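Long-range contact in hypothetical protein (Bacteroides ovatus, PDB 4EPS), which is probably a component of the fimbrial tip, the fimbriae being surface filaments that mediate cell adhesion and biofilm formation: residues L15-E26 with T243-F255. Residues are numbered along the deposited sequence; the frame is centred on the assembly and turned at random.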
# COMPACT_ATOMS: atom_id res chain seq x y z
N LEU A 15 15.43 21.71 -50.21
CA LEU A 15 16.39 21.51 -49.12
C LEU A 15 15.80 20.73 -47.99
O LEU A 15 14.71 21.07 -47.49
CB LEU A 15 16.90 22.83 -48.54
CG LEU A 15 17.69 23.80 -49.42
CD1 LEU A 15 18.49 24.71 -48.54
CD2 LEU A 15 18.65 23.08 -50.34
N ASN A 16 16.52 19.68 -47.57
CA ASN A 16 16.12 18.85 -46.45
C ASN A 16 17.29 18.81 -45.47
O ASN A 16 18.44 18.82 -45.90
CB ASN A 16 15.70 17.44 -46.92
CG ASN A 16 14.74 17.45 -48.08
OD1 ASN A 16 13.56 17.81 -47.94
ND2 ASN A 16 15.23 17.12 -49.28
N VAL A 17 16.99 18.87 -44.17
CA VAL A 17 18.01 18.89 -43.13
C VAL A 17 17.65 17.86 -42.05
O VAL A 17 16.53 17.88 -41.52
CB VAL A 17 18.14 20.33 -42.53
CG1 VAL A 17 19.22 20.37 -41.48
CG2 VAL A 17 18.42 21.37 -43.62
N THR A 18 18.58 16.95 -41.77
CA THR A 18 18.38 15.91 -40.75
C THR A 18 19.51 15.93 -39.75
O THR A 18 20.67 15.91 -40.14
CB THR A 18 18.29 14.50 -41.40
OG1 THR A 18 17.29 14.53 -42.40
CG2 THR A 18 17.93 13.41 -40.39
N ASP A 19 19.17 15.92 -38.47
CA ASP A 19 20.18 15.84 -37.41
C ASP A 19 20.50 14.38 -37.14
O ASP A 19 19.59 13.60 -36.90
CB ASP A 19 19.65 16.51 -36.13
CG ASP A 19 20.60 16.42 -34.94
OD1 ASP A 19 21.79 16.06 -35.15
OD2 ASP A 19 20.18 16.73 -33.84
N THR A 20 21.79 14.02 -37.14
CA THR A 20 22.19 12.63 -36.86
C THR A 20 22.07 12.37 -35.34
O THR A 20 22.10 11.23 -34.92
CB THR A 20 23.59 12.32 -37.40
OG1 THR A 20 24.53 13.16 -36.75
CG2 THR A 20 23.70 12.48 -38.92
N GLY A 21 21.98 13.45 -34.55
CA GLY A 21 21.79 13.41 -33.10
C GLY A 21 23.04 13.29 -32.26
O GLY A 21 24.11 12.93 -32.76
N ILE A 22 22.93 13.66 -30.98
CA ILE A 22 24.00 13.52 -29.98
C ILE A 22 23.77 12.16 -29.34
O ILE A 22 22.72 11.94 -28.71
CB ILE A 22 24.01 14.67 -28.95
CG1 ILE A 22 24.07 16.05 -29.64
CG2 ILE A 22 25.17 14.50 -27.94
CD1 ILE A 22 23.93 17.25 -28.75
N ILE A 23 24.73 11.25 -29.49
CA ILE A 23 24.60 9.87 -29.01
C ILE A 23 25.44 9.60 -27.75
O ILE A 23 26.35 10.34 -27.44
CB ILE A 23 24.93 8.86 -30.15
CG1 ILE A 23 26.34 9.09 -30.73
CG2 ILE A 23 23.85 8.95 -31.26
CD1 ILE A 23 26.91 7.95 -31.68
N SER A 24 25.09 8.55 -27.00
CA SER A 24 25.77 8.21 -25.76
C SER A 24 27.26 7.93 -25.98
O SER A 24 27.61 7.26 -26.94
CB SER A 24 25.12 7.00 -25.10
OG SER A 24 25.58 6.93 -23.76
N ASN A 25 28.11 8.49 -25.10
CA ASN A 25 29.57 8.35 -25.14
C ASN A 25 29.99 6.87 -24.92
O ASN A 25 30.99 6.43 -25.51
CB ASN A 25 30.22 9.25 -24.09
CG ASN A 25 31.70 9.49 -24.27
OD1 ASN A 25 32.51 8.57 -24.38
ND2 ASN A 25 32.10 10.74 -24.22
N GLU A 26 29.20 6.13 -24.12
CA GLU A 26 29.39 4.71 -23.81
C GLU A 26 28.66 3.84 -24.82
O GLU A 26 29.17 3.60 -25.91
CB GLU A 26 28.88 4.40 -22.39
N THR A 243 34.01 15.80 -15.72
CA THR A 243 33.80 15.70 -17.18
C THR A 243 35.08 15.26 -17.91
O THR A 243 35.02 14.90 -19.09
CB THR A 243 33.28 17.03 -17.79
OG1 THR A 243 34.34 17.98 -17.87
CG2 THR A 243 32.07 17.60 -17.02
N ALA A 244 36.24 15.32 -17.24
CA ALA A 244 37.52 14.94 -17.88
C ALA A 244 37.41 13.57 -18.56
O ALA A 244 36.89 12.64 -17.96
CB ALA A 244 38.64 14.93 -16.85
N GLU A 245 37.87 13.49 -19.81
CA GLU A 245 37.93 12.29 -20.68
C GLU A 245 36.55 11.83 -21.17
O GLU A 245 36.47 10.82 -21.88
CB GLU A 245 38.65 11.09 -19.99
CG GLU A 245 39.90 11.46 -19.21
CD GLU A 245 40.98 12.20 -19.99
OE1 GLU A 245 40.90 12.24 -21.23
OE2 GLU A 245 41.95 12.67 -19.35
N LYS A 246 35.48 12.55 -20.82
CA LYS A 246 34.15 12.09 -21.21
C LYS A 246 33.48 13.04 -22.21
O LYS A 246 32.32 12.84 -22.55
CB LYS A 246 33.27 11.93 -19.94
CG LYS A 246 33.87 10.96 -18.92
CD LYS A 246 33.26 11.12 -17.55
CE LYS A 246 34.16 10.57 -16.47
NZ LYS A 246 33.58 10.81 -15.13
N MSE A 247 34.22 14.08 -22.66
CA MSE A 247 33.67 15.12 -23.54
C MSE A 247 34.05 14.89 -25.01
O MSE A 247 34.98 15.52 -25.53
CB MSE A 247 34.13 16.51 -23.05
CG MSE A 247 33.71 16.79 -21.60
SE MSE A 247 31.80 17.27 -21.52
CE MSE A 247 31.02 15.53 -21.06
N LYS A 248 33.35 13.95 -25.65
CA LYS A 248 33.61 13.61 -27.06
C LYS A 248 32.67 14.40 -27.96
O LYS A 248 31.50 14.57 -27.63
CB LYS A 248 33.40 12.11 -27.31
CG LYS A 248 34.51 11.23 -26.73
CD LYS A 248 34.38 9.81 -27.27
CE LYS A 248 35.64 8.99 -27.07
NZ LYS A 248 35.64 7.77 -27.92
N GLU A 249 33.19 14.88 -29.10
CA GLU A 249 32.41 15.63 -30.08
C GLU A 249 31.20 14.84 -30.55
O GLU A 249 31.33 13.66 -30.91
CB GLU A 249 33.34 16.00 -31.26
CG GLU A 249 32.67 16.72 -32.40
CD GLU A 249 33.57 16.86 -33.63
OE1 GLU A 249 34.80 16.75 -33.49
OE2 GLU A 249 33.02 17.09 -34.73
N GLY A 250 30.02 15.47 -30.52
CA GLY A 250 28.78 14.84 -30.95
C GLY A 250 28.28 13.74 -30.04
O GLY A 250 27.44 12.93 -30.44
N LYS A 251 28.79 13.71 -28.80
CA LYS A 251 28.37 12.68 -27.85
C LYS A 251 28.02 13.30 -26.51
O LYS A 251 28.43 14.42 -26.22
CB LYS A 251 29.47 11.60 -27.67
CG LYS A 251 29.81 10.90 -29.00
CD LYS A 251 30.53 9.60 -28.78
CE LYS A 251 30.75 8.87 -30.08
NZ LYS A 251 31.29 7.50 -29.85
N TYR A 252 27.23 12.58 -25.71
CA TYR A 252 26.87 13.06 -24.39
C TYR A 252 27.32 12.09 -23.29
O TYR A 252 27.43 10.87 -23.51
CB TYR A 252 25.34 13.31 -24.26
CG TYR A 252 24.48 12.06 -24.20
CD1 TYR A 252 24.26 11.41 -22.99
CD2 TYR A 252 23.82 11.59 -25.33
CE1 TYR A 252 23.44 10.27 -22.92
CE2 TYR A 252 22.96 10.49 -25.27
CZ TYR A 252 22.79 9.83 -24.06
OH TYR A 252 21.96 8.74 -24.01
N LYS A 253 27.50 12.64 -22.11
CA LYS A 253 27.80 11.89 -20.91
C LYS A 253 26.68 12.20 -19.94
O LYS A 253 26.48 13.38 -19.61
CB LYS A 253 29.19 12.26 -20.35
CG LYS A 253 29.46 11.77 -18.92
CD LYS A 253 29.41 10.26 -18.73
CE LYS A 253 29.42 9.94 -17.24
NZ LYS A 253 29.20 8.50 -16.97
N ARG A 254 25.96 11.17 -19.49
CA ARG A 254 24.88 11.35 -18.53
C ARG A 254 25.36 10.99 -17.13
O ARG A 254 25.83 9.88 -16.90
CB ARG A 254 23.62 10.55 -18.90
CG ARG A 254 22.47 10.74 -17.90
CD ARG A 254 21.24 9.93 -18.27
NE ARG A 254 20.28 10.71 -19.07
CZ ARG A 254 19.96 10.45 -20.34
NH1 ARG A 254 20.53 9.43 -20.98
NH2 ARG A 254 19.08 11.20 -20.98
N PHE A 255 25.24 11.94 -16.21
CA PHE A 255 25.61 11.73 -14.81
C PHE A 255 24.32 11.47 -14.02
O PHE A 255 23.49 12.38 -13.93
CB PHE A 255 26.33 12.95 -14.24
CG PHE A 255 27.66 13.25 -14.88
CD1 PHE A 255 28.83 12.67 -14.40
CD2 PHE A 255 27.74 14.13 -15.96
CE1 PHE A 255 30.07 12.97 -14.98
CE2 PHE A 255 28.99 14.44 -16.53
CZ PHE A 255 30.15 13.86 -16.04
O HOH W 1 30.61 13.01 -24.58
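A short parallel beta pairing, residues 23-24 against the start of strand 251-256, shows how a chain's N-terminal segment can be added to a sheet made by much later residues in a fimbrillin-like protein. Strand 14-19 pairs with one part of the long strand 148-174, and after the link at Thr20-Ile22 the chain reaches strand 251-256, which borders that same long strand. Two parallel bridges, Ile23 with Lys251 and Ser24 with Tyr252, are held by three backbone hydrogen bonds: a weak one from Ile23 N to Gly250 O (3.3 Å), then Tyr252 N to Ile23 O (3.0 Å) and Asn25 N to Tyr252 O (2.9 Å), the last in the carbonyl plane. Ile23 O also takes a CA-H contact from Lys251. On the face that carries Ser24 and Tyr252, the tyrosine has CG between its backbone N and carbonyl carbon (chi1 73°), which lays the ring beneath Ser24: Ser24 CA sits 3.8 Å from the ring centroid, a CH-pi contact, while Ile22 O lies at the ring edge. Phe36 meets this ring edge-to-face. Ile22 CG2 packs on Tyr252 CB at 3.9 Å. Beyond the ladder, the Asn25 side chain crosses that of Lys248 at about a right angle, and one water accepts from both Asn25 ND2 (2.7 Å) and Lys248 N (3.1 Å).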